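Dihydrodipicolinate synthase (Oceanobacillus iheyensis HTE831, PDB 3D0C) probably catalyses the condensation of pyruvate with aspartate semialdehyde to 4-hydroxy-tetrahydrodipicolinate, a step of lysine biosynthesis, on a TIM-barrel scaffold. Local coordinates at residues W199-Y204 / D240-V245; F211-V216 / Q221-L226; V216-Q221 / K265-Q270. The protein carries 1 engineered substitution. All blocks are in the same frame, centred on the assembly; numbering follows the deposited sequence.

Contact 1: residues W199-Y204 / D240-V245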
# COMPACT_ATOMS: atom_id res chain seq x y z
N TRP A 199 -2.02 22.84 -2.69
CA TRP A 199 -1.69 23.09 -1.30
C TRP A 199 -0.44 23.92 -1.04
O TRP A 199 -0.25 24.43 0.06
CB TRP A 199 -1.60 21.77 -0.53
CG TRP A 199 -2.93 21.14 -0.37
CD1 TRP A 199 -3.55 20.28 -1.24
CD2 TRP A 199 -3.88 21.40 0.67
NE1 TRP A 199 -4.82 20.00 -0.81
CE2 TRP A 199 -5.06 20.68 0.36
CE3 TRP A 199 -3.86 22.19 1.83
CZ2 TRP A 199 -6.19 20.72 1.17
CZ3 TRP A 199 -4.99 22.23 2.63
CH2 TRP A 199 -6.15 21.50 2.30
N ALA A 200 0.40 24.08 -2.06
CA ALA A 200 1.65 24.83 -1.91
C ALA A 200 1.55 26.19 -1.22
O ALA A 200 2.34 26.49 -0.32
CB ALA A 200 2.32 24.97 -3.28
N PRO A 201 0.60 27.05 -1.64
CA PRO A 201 0.44 28.38 -1.03
C PRO A 201 0.24 28.33 0.47
O PRO A 201 0.85 29.10 1.21
CB PRO A 201 -0.78 28.95 -1.75
CG PRO A 201 -0.70 28.31 -3.09
CD PRO A 201 -0.38 26.87 -2.73
N PHE A 202 -0.60 27.42 0.92
CA PHE A 202 -0.88 27.32 2.35
C PHE A 202 0.30 26.74 3.11
O PHE A 202 0.61 27.20 4.21
CB PHE A 202 -2.14 26.49 2.57
CG PHE A 202 -3.33 27.02 1.83
CD1 PHE A 202 -3.95 28.19 2.25
CD2 PHE A 202 -3.75 26.42 0.65
CE1 PHE A 202 -4.98 28.76 1.50
CE2 PHE A 202 -4.77 26.98 -0.10
CZ PHE A 202 -5.39 28.15 0.32
N PHE A 203 0.96 25.74 2.53
CA PHE A 203 2.12 25.13 3.16
C PHE A 203 3.26 26.13 3.27
O PHE A 203 3.99 26.14 4.26
CB PHE A 203 2.60 23.92 2.36
CG PHE A 203 1.94 22.63 2.74
CD1 PHE A 203 0.55 22.49 2.66
CD2 PHE A 203 2.69 21.55 3.17
CE1 PHE A 203 -0.06 21.29 3.00
CE2 PHE A 203 2.09 20.35 3.52
CZ PHE A 203 0.71 20.21 3.43
N TYR A 204 3.40 26.97 2.24
CA TYR A 204 4.45 27.98 2.20
C TYR A 204 4.26 29.02 3.29
O TYR A 204 5.22 29.41 3.95
CB TYR A 204 4.46 28.69 0.84
CG TYR A 204 5.54 28.18 -0.08
CD1 TYR A 204 5.47 26.90 -0.62
CD2 TYR A 204 6.65 28.97 -0.40
CE1 TYR A 204 6.47 26.41 -1.46
CE2 TYR A 204 7.66 28.49 -1.23
CZ TYR A 204 7.57 27.21 -1.75
OH TYR A 204 8.55 26.72 -2.58
N ASP A 240 -3.74 34.00 -8.09
CA ASP A 240 -4.16 33.90 -9.50
C ASP A 240 -3.64 32.61 -10.15
O ASP A 240 -4.40 31.91 -10.83
CB ASP A 240 -3.66 35.11 -10.30
CG ASP A 240 -4.49 36.37 -10.07
OD1 ASP A 240 -5.61 36.29 -9.50
OD2 ASP A 240 -4.03 37.45 -10.47
N VAL A 241 -2.37 32.29 -9.96
CA VAL A 241 -1.81 31.07 -10.56
C VAL A 241 -2.47 29.86 -9.93
O VAL A 241 -2.77 28.87 -10.61
CB VAL A 241 -0.28 30.95 -10.36
CG1 VAL A 241 0.25 29.69 -11.05
CG2 VAL A 241 0.42 32.18 -10.93
N TRP A 242 -2.69 29.96 -8.62
CA TRP A 242 -3.33 28.91 -7.83
C TRP A 242 -4.70 28.56 -8.38
O TRP A 242 -5.00 27.39 -8.63
CB TRP A 242 -3.45 29.37 -6.37
CG TRP A 242 -4.25 28.49 -5.48
CD1 TRP A 242 -3.88 27.28 -4.97
CD2 TRP A 242 -5.55 28.77 -4.96
NE1 TRP A 242 -4.88 26.78 -4.16
CE2 TRP A 242 -5.91 27.68 -4.13
CE3 TRP A 242 -6.45 29.84 -5.10
CZ2 TRP A 242 -7.13 27.63 -3.46
CZ3 TRP A 242 -7.66 29.78 -4.43
CH2 TRP A 242 -7.99 28.69 -3.62
N GLU A 243 -5.54 29.57 -8.58
CA GLU A 243 -6.89 29.36 -9.12
C GLU A 243 -6.83 28.74 -10.51
O GLU A 243 -7.73 28.00 -10.91
CB GLU A 243 -7.65 30.68 -9.26
CG GLU A 243 -7.73 31.53 -8.02
CD GLU A 243 -8.59 32.75 -8.25
OE1 GLU A 243 -8.34 33.47 -9.24
OE2 GLU A 243 -9.52 32.98 -7.45
N ASP A 244 -5.77 29.07 -11.24
CA ASP A 244 -5.58 28.60 -12.60
C ASP A 244 -5.22 27.12 -12.71
O ASP A 244 -5.62 26.45 -13.66
CB ASP A 244 -4.51 29.45 -13.30
CG ASP A 244 -4.41 29.17 -14.79
OD1 ASP A 244 -5.45 29.27 -15.49
OD2 ASP A 244 -3.30 28.86 -15.27
N VAL A 245 -4.47 26.60 -11.74
CA VAL A 245 -4.05 25.19 -11.79
C VAL A 245 -4.88 24.24 -10.92
O VAL A 245 -4.85 23.02 -11.14
CB VAL A 245 -2.57 25.04 -11.38
CG1 VAL A 245 -1.69 25.84 -12.33
CG2 VAL A 245 -2.37 25.49 -9.94

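Contact 2: residues F211-V216 / Q221-L226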
# COMPACT_ATOMS: atom_id res chain seq x y z
N PHE A 211 7.78 22.45 -3.24
CA PHE A 211 6.61 21.61 -3.44
C PHE A 211 6.82 20.63 -4.58
O PHE A 211 7.58 20.90 -5.51
CB PHE A 211 5.35 22.48 -3.65
CG PHE A 211 5.36 23.29 -4.92
CD1 PHE A 211 4.92 22.73 -6.12
CD2 PHE A 211 5.72 24.64 -4.91
CE1 PHE A 211 4.85 23.50 -7.29
CE2 PHE A 211 5.66 25.41 -6.07
CZ PHE A 211 5.22 24.84 -7.26
N THR A 212 6.17 19.47 -4.48
CA THR A 212 6.27 18.45 -5.51
C THR A 212 5.27 18.83 -6.60
O THR A 212 4.34 19.59 -6.35
CB THR A 212 5.88 17.05 -5.00
OG1 THR A 212 4.53 17.09 -4.51
CG2 THR A 212 6.81 16.60 -3.87
N SER A 213 5.45 18.30 -7.80
CA SER A 213 4.53 18.60 -8.89
C SER A 213 4.49 17.54 -9.96
O SER A 213 5.51 16.93 -10.27
CB SER A 213 4.90 19.93 -9.57
OG SER A 213 4.08 20.17 -10.71
N GLY A 214 3.30 17.34 -10.52
CA GLY A 214 3.11 16.39 -11.61
C GLY A 214 2.70 17.22 -12.82
O GLY A 214 2.81 16.79 -13.97
N LEU A 215 2.23 18.44 -12.54
CA LEU A 215 1.82 19.37 -13.58
C LEU A 215 3.01 19.78 -14.44
O LEU A 215 2.85 20.09 -15.62
CB LEU A 215 1.18 20.62 -12.95
CG LEU A 215 0.81 21.74 -13.92
CD1 LEU A 215 -0.15 21.22 -14.98
CD2 LEU A 215 0.17 22.89 -13.15
N VAL A 216 4.19 19.78 -13.85
CA VAL A 216 5.39 20.16 -14.59
C VAL A 216 5.65 19.28 -15.82
O VAL A 216 6.45 19.65 -16.68
CB VAL A 216 6.64 20.16 -13.69
CG1 VAL A 216 6.61 21.36 -12.75
CG2 VAL A 216 6.71 18.86 -12.89
N GLN A 221 5.57 25.83 -17.04
CA GLN A 221 5.58 27.29 -16.90
C GLN A 221 4.58 27.78 -15.86
O GLN A 221 4.82 28.78 -15.18
CB GLN A 221 5.31 27.97 -18.26
CG GLN A 221 6.27 27.53 -19.39
CD GLN A 221 6.21 28.42 -20.64
OE1 GLN A 221 5.13 28.74 -21.15
NE2 GLN A 221 7.38 28.81 -21.14
N LYS A 222 3.45 27.08 -15.71
CA LYS A 222 2.45 27.47 -14.71
C LYS A 222 2.98 27.14 -13.32
O LYS A 222 2.87 27.95 -12.39
CB LYS A 222 1.14 26.73 -14.95
CG LYS A 222 0.39 27.16 -16.21
CD LYS A 222 -0.94 26.42 -16.34
CE LYS A 222 -1.66 26.77 -17.62
NZ LYS A 222 -2.07 28.21 -17.69
N SER A 223 3.55 25.95 -13.18
CA SER A 223 4.11 25.51 -11.91
C SER A 223 5.22 26.45 -11.47
O SER A 223 5.33 26.78 -10.28
CB SER A 223 4.68 24.09 -12.04
OG SER A 223 3.66 23.17 -12.37
N PHE A 224 6.06 26.87 -12.41
CA PHE A 224 7.16 27.77 -12.09
C PHE A 224 6.67 29.19 -11.85
O PHE A 224 7.34 29.96 -11.16
CB PHE A 224 8.22 27.74 -13.19
CG PHE A 224 9.28 26.69 -12.97
CD1 PHE A 224 10.25 26.86 -11.98
CD2 PHE A 224 9.27 25.52 -13.72
CE1 PHE A 224 11.20 25.87 -11.75
CE2 PHE A 224 10.22 24.53 -13.49
CZ PHE A 224 11.18 24.70 -12.51
N ALA A 225 5.53 29.54 -12.43
CA ALA A 225 4.96 30.87 -12.21
C ALA A 225 4.52 30.92 -10.74
O ALA A 225 4.68 31.94 -10.06
CB ALA A 225 3.77 31.09 -13.13
N LEU A 226 3.98 29.81 -10.26
CA LEU A 226 3.55 29.72 -8.87
C LEU A 226 4.76 29.76 -7.94
O LEU A 226 4.73 30.44 -6.92
CB LEU A 226 2.76 28.42 -8.64
CG LEU A 226 2.32 28.19 -7.18
CD1 LEU A 226 1.46 29.36 -6.74
CD2 LEU A 226 1.56 26.89 -7.06

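Contact 3: residues V216-Q221 / K265-Q270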
# COMPACT_ATOMS: atom_id res chain seq x y z
N VAL A 216 4.19 19.78 -13.85
CA VAL A 216 5.39 20.16 -14.59
C VAL A 216 5.65 19.28 -15.82
O VAL A 216 6.45 19.65 -16.68
CB VAL A 216 6.64 20.16 -13.69
CG1 VAL A 216 6.61 21.36 -12.75
CG2 VAL A 216 6.71 18.86 -12.89
N ASN A 217 4.99 18.12 -15.90
CA ASN A 217 5.17 17.21 -17.05
C ASN A 217 4.35 17.69 -18.24
O ASN A 217 4.50 17.18 -19.35
CB ASN A 217 4.71 15.78 -16.71
CG ASN A 217 5.60 15.09 -15.69
OD1 ASN A 217 6.76 14.78 -15.97
ND2 ASN A 217 5.06 14.86 -14.50
N VAL A 218 3.49 18.68 -18.00
CA VAL A 218 2.61 19.18 -19.05
C VAL A 218 2.69 20.69 -19.25
O VAL A 218 2.85 21.17 -20.37
CB VAL A 218 1.16 18.81 -18.74
CG1 VAL A 218 0.29 19.00 -19.97
CG2 VAL A 218 1.09 17.39 -18.22
N PHE A 219 2.56 21.43 -18.15
CA PHE A 219 2.60 22.89 -18.19
C PHE A 219 3.56 23.40 -17.12
O PHE A 219 3.16 24.09 -16.18
CB PHE A 219 1.21 23.48 -17.94
CG PHE A 219 0.27 23.35 -19.10
CD1 PHE A 219 0.43 24.15 -20.23
CD2 PHE A 219 -0.76 22.43 -19.08
CE1 PHE A 219 -0.43 24.03 -21.32
CE2 PHE A 219 -1.63 22.30 -20.16
CZ PHE A 219 -1.47 23.11 -21.28
N PRO A 220 4.86 23.08 -17.25
CA PRO A 220 5.85 23.53 -16.26
C PRO A 220 5.87 25.04 -16.01
O PRO A 220 6.18 25.48 -14.90
CB PRO A 220 7.16 23.02 -16.84
CG PRO A 220 6.92 23.10 -18.31
CD PRO A 220 5.53 22.52 -18.43
N GLN A 221 5.57 25.83 -17.04
CA GLN A 221 5.58 27.29 -16.90
C GLN A 221 4.58 27.78 -15.86
O GLN A 221 4.82 28.78 -15.18
CB GLN A 221 5.31 27.97 -18.26
CG GLN A 221 6.27 27.53 -19.39
CD GLN A 221 6.21 28.42 -20.64
OE1 GLN A 221 5.13 28.74 -21.15
NE2 GLN A 221 7.38 28.81 -21.14
N LYS A 265 -1.12 11.84 -18.31
CA LYS A 265 -0.79 11.20 -19.59
C LYS A 265 -1.76 11.56 -20.71
O LYS A 265 -1.34 11.79 -21.84
CB LYS A 265 -0.70 9.67 -19.42
CG LYS A 265 0.56 9.24 -18.67
CD LYS A 265 0.76 7.72 -18.67
CE LYS A 265 2.12 7.37 -18.06
NZ LYS A 265 2.37 5.91 -17.98
N GLU A 266 -3.06 11.62 -20.41
CA GLU A 266 -4.00 11.98 -21.46
C GLU A 266 -3.79 13.44 -21.84
O GLU A 266 -3.94 13.81 -23.00
CB GLU A 266 -5.44 11.70 -21.01
CG GLU A 266 -5.77 10.22 -21.03
CD GLU A 266 -7.24 9.95 -21.23
OE1 GLU A 266 -7.92 10.75 -21.91
OE2 GLU A 266 -7.72 8.91 -20.74
N ALA A 267 -3.43 14.26 -20.86
CA ALA A 267 -3.19 15.68 -21.11
C ALA A 267 -1.98 15.84 -22.02
O ALA A 267 -2.00 16.62 -22.97
CB ALA A 267 -2.96 16.43 -19.79
N MSE A 268 -0.91 15.11 -21.70
CA MSE A 268 0.31 15.16 -22.50
C MSE A 268 0.02 14.75 -23.94
O MSE A 268 0.42 15.44 -24.88
CB MSE A 268 1.38 14.25 -21.89
CG MSE A 268 1.94 14.74 -20.57
SE MSE A 268 3.23 13.53 -19.76
CE MSE A 268 4.73 13.88 -20.93
N GLU A 269 -0.69 13.63 -24.11
CA GLU A 269 -1.03 13.15 -25.44
C GLU A 269 -1.81 14.21 -26.21
O GLU A 269 -1.51 14.47 -27.37
CB GLU A 269 -1.86 11.87 -25.36
CG GLU A 269 -1.06 10.62 -25.00
CD GLU A 269 0.00 10.29 -26.04
OE1 GLU A 269 -0.31 10.33 -27.25
OE2 GLU A 269 1.15 9.96 -25.65
N GLN A 270 -2.80 14.81 -25.57
CA GLN A 270 -3.60 15.85 -26.21
C GLN A 270 -2.72 17.02 -26.65
O GLN A 270 -3.08 17.76 -27.57
CB GLN A 270 -4.69 16.36 -25.25
CG GLN A 270 -5.90 15.44 -25.14
CD GLN A 270 -7.01 16.04 -24.29
OE1 GLN A 270 -7.38 17.20 -24.47
NE2 GLN A 270 -7.54 15.25 -23.37

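Contact 1: residues W199-Y204 / D240-V245
W242 of helix 235-257 reaches across to P201 and F202 of helix 196-206, and its indole makes every contact between the two segments. Helix 196-206 follows the seventh barrel strand, 190-193, whereas helix 235-257 comes after the last strand and its helix 220-232; the contact thus joins a barrel helix to the C-terminal helical region. The CA atoms of P201 and W242 stay 7.8 Å apart.

The aromatic part is an offset edge-to-face (T-shaped) pair. The edge of the F202 ring is directed toward the face of the W242 indole, the planes stand at 83°, and the phenyl centroid lies 5.8 Å from that of the five-membered ring. F202 CE2 leads, 4.1 Å from W242 NE1, and CE2 and CZ both lie near W242 CZ2. With CG anti to the backbone N (chi1 172°), the indole extends from its own helix to lie against P201 and F202.

The aliphatic part belongs to P201, whose ring crosses the indole at about a right angle and sets CG 3.8 Å from W242 CD1. The W239 ring meets those of both F202 and W242, enlarging the aromatic cluster.

No hydrogen bond joins the two segments, but W242 NE1 donates to the backbone carbonyl of K198, one turn earlier on helix 196-206. Replacing the indole by an alanine side chain removes the donor, and is likely to leave the K198 carbonyl without this partner and open a gap beside P201 and F202. The chemistry implies an apolar, partly buried helix-helix seam in which one hydrogen bond from the indole probably sets the rotation of the W242 ring.

Contact 2: residues F211-V216 / Q221-L226
The eighth strand of the TIM barrel, 210-213, and the start of the helix that follows it, 220-232, pack together through strand residues F211 and S213 and turn residues L215 and V216. S223 on the helix is the common partner of S213, L215 and V216. V216 CG1 presses on S223 CB at 3.4 Å, tighter than usual van der Waals contact, while L215 places CG 3.5 Å from S223 OG.

The S213 hydroxyl accepts from the backbone three residues on: V216 N donates to S213 OG over 3.2 Å at an N-H...O angle of 147°, an ST motif at the end of the strand. The S213 side chain swings OG away from the backbone N (chi1 175°), toward the helix, where it lies 3.5 Å from S223 OG, and both hydroxyls are hydrogen-bonded to the carboxylate oxygen OE2 of E197. The E197 carboxylate, from helix 196-206, therefore bridges strand and helix.

The strand and helix segments run antiparallel, at 170° with axes 10.7 Å apart, as expected of a beta-alpha unit in which the chain reverses after each barrel strand. F211 spans this separation: CZ meets S223 O in the plane of its ring at 3.6 Å, and the same atom lies 4.2 Å from L226 CD2. L215 CD2 passes near CB of K222; the ammonium group of this lysine leads away to a salt bridge with D244 and a cation-pi contact with W300.

Contact 3: residues V216-Q221 / K265-Q270
V218 lays its two methyl groups over neighbouring residues of helix 260-270, CG1 toward A267 and CG2 toward M268, the latter present as selenomethionine. The closer of the two is CG2, 3.6 Å from M268 CG, where the side chains cross at a slant. CG1 lies 4.1 Å from A267 CB. With CG1 anti to the backbone N (chi1 -165°) and CG2 anti to the carbonyl carbon, the two branches diverge, one toward each partner. I264, a turn earlier on the same helix, and L271, just beyond its end, also touch V218.

M268 also lies along N217. The selenomethionine chain bends at its last torsion (chi3 74°), and its end passes alongside the backbone carbonyl of N217, with CE 3.7 Å from N217 O. The selenium itself is 4.1 Å from N217 CB. These are van der Waals contacts, and no hydrogen bond crosses between the segments.

The polar end of N217 is engaged elsewhere. Its ND2 donates to the carbonyls of G214 and I18, joining the turn after strand 210-213 to the chain just past the first barrel strand, 15-17, and OD1 receives a weak bond from N38. I264 and L42 touch the same side chain, and M268 also rests on I20 and N38.

The side chain of N217 comes to about 4 Å from that of T56, predicted to bind pyruvate. F219 takes the N-cap position of helix 220-232; the residues before it link strand 210-213 to that helix, at the C-terminal end of the strand where TIM barrels carry their active sites. Here that link is covered by helix 260-270, which follows the eight-stranded barrel in the chain.

Overall arrangement
Contacts 2 and 3 are buried, whereas contact 1 is only partly so and lies farthest from the centre of the chain. Contacts 2 and 3 overlap in sequence and both reach the start of helix 220-232, following the chain from the last barrel strand into that helix; contact 3 adds helix 260-270. Contact 1 joins the flanking helices 196-206 and 235-257 and touches contact 2 through the packing of V241 and V245 on L226 and L215, beside the salt bridge of K222. Their chemistry differs accordingly: aromatic rings in contact 1, two hydroxyls sharing the E197 carboxylate in contact 2, and aliphatic and selenomethionine packing near the predicted pyruvate site in contact 3.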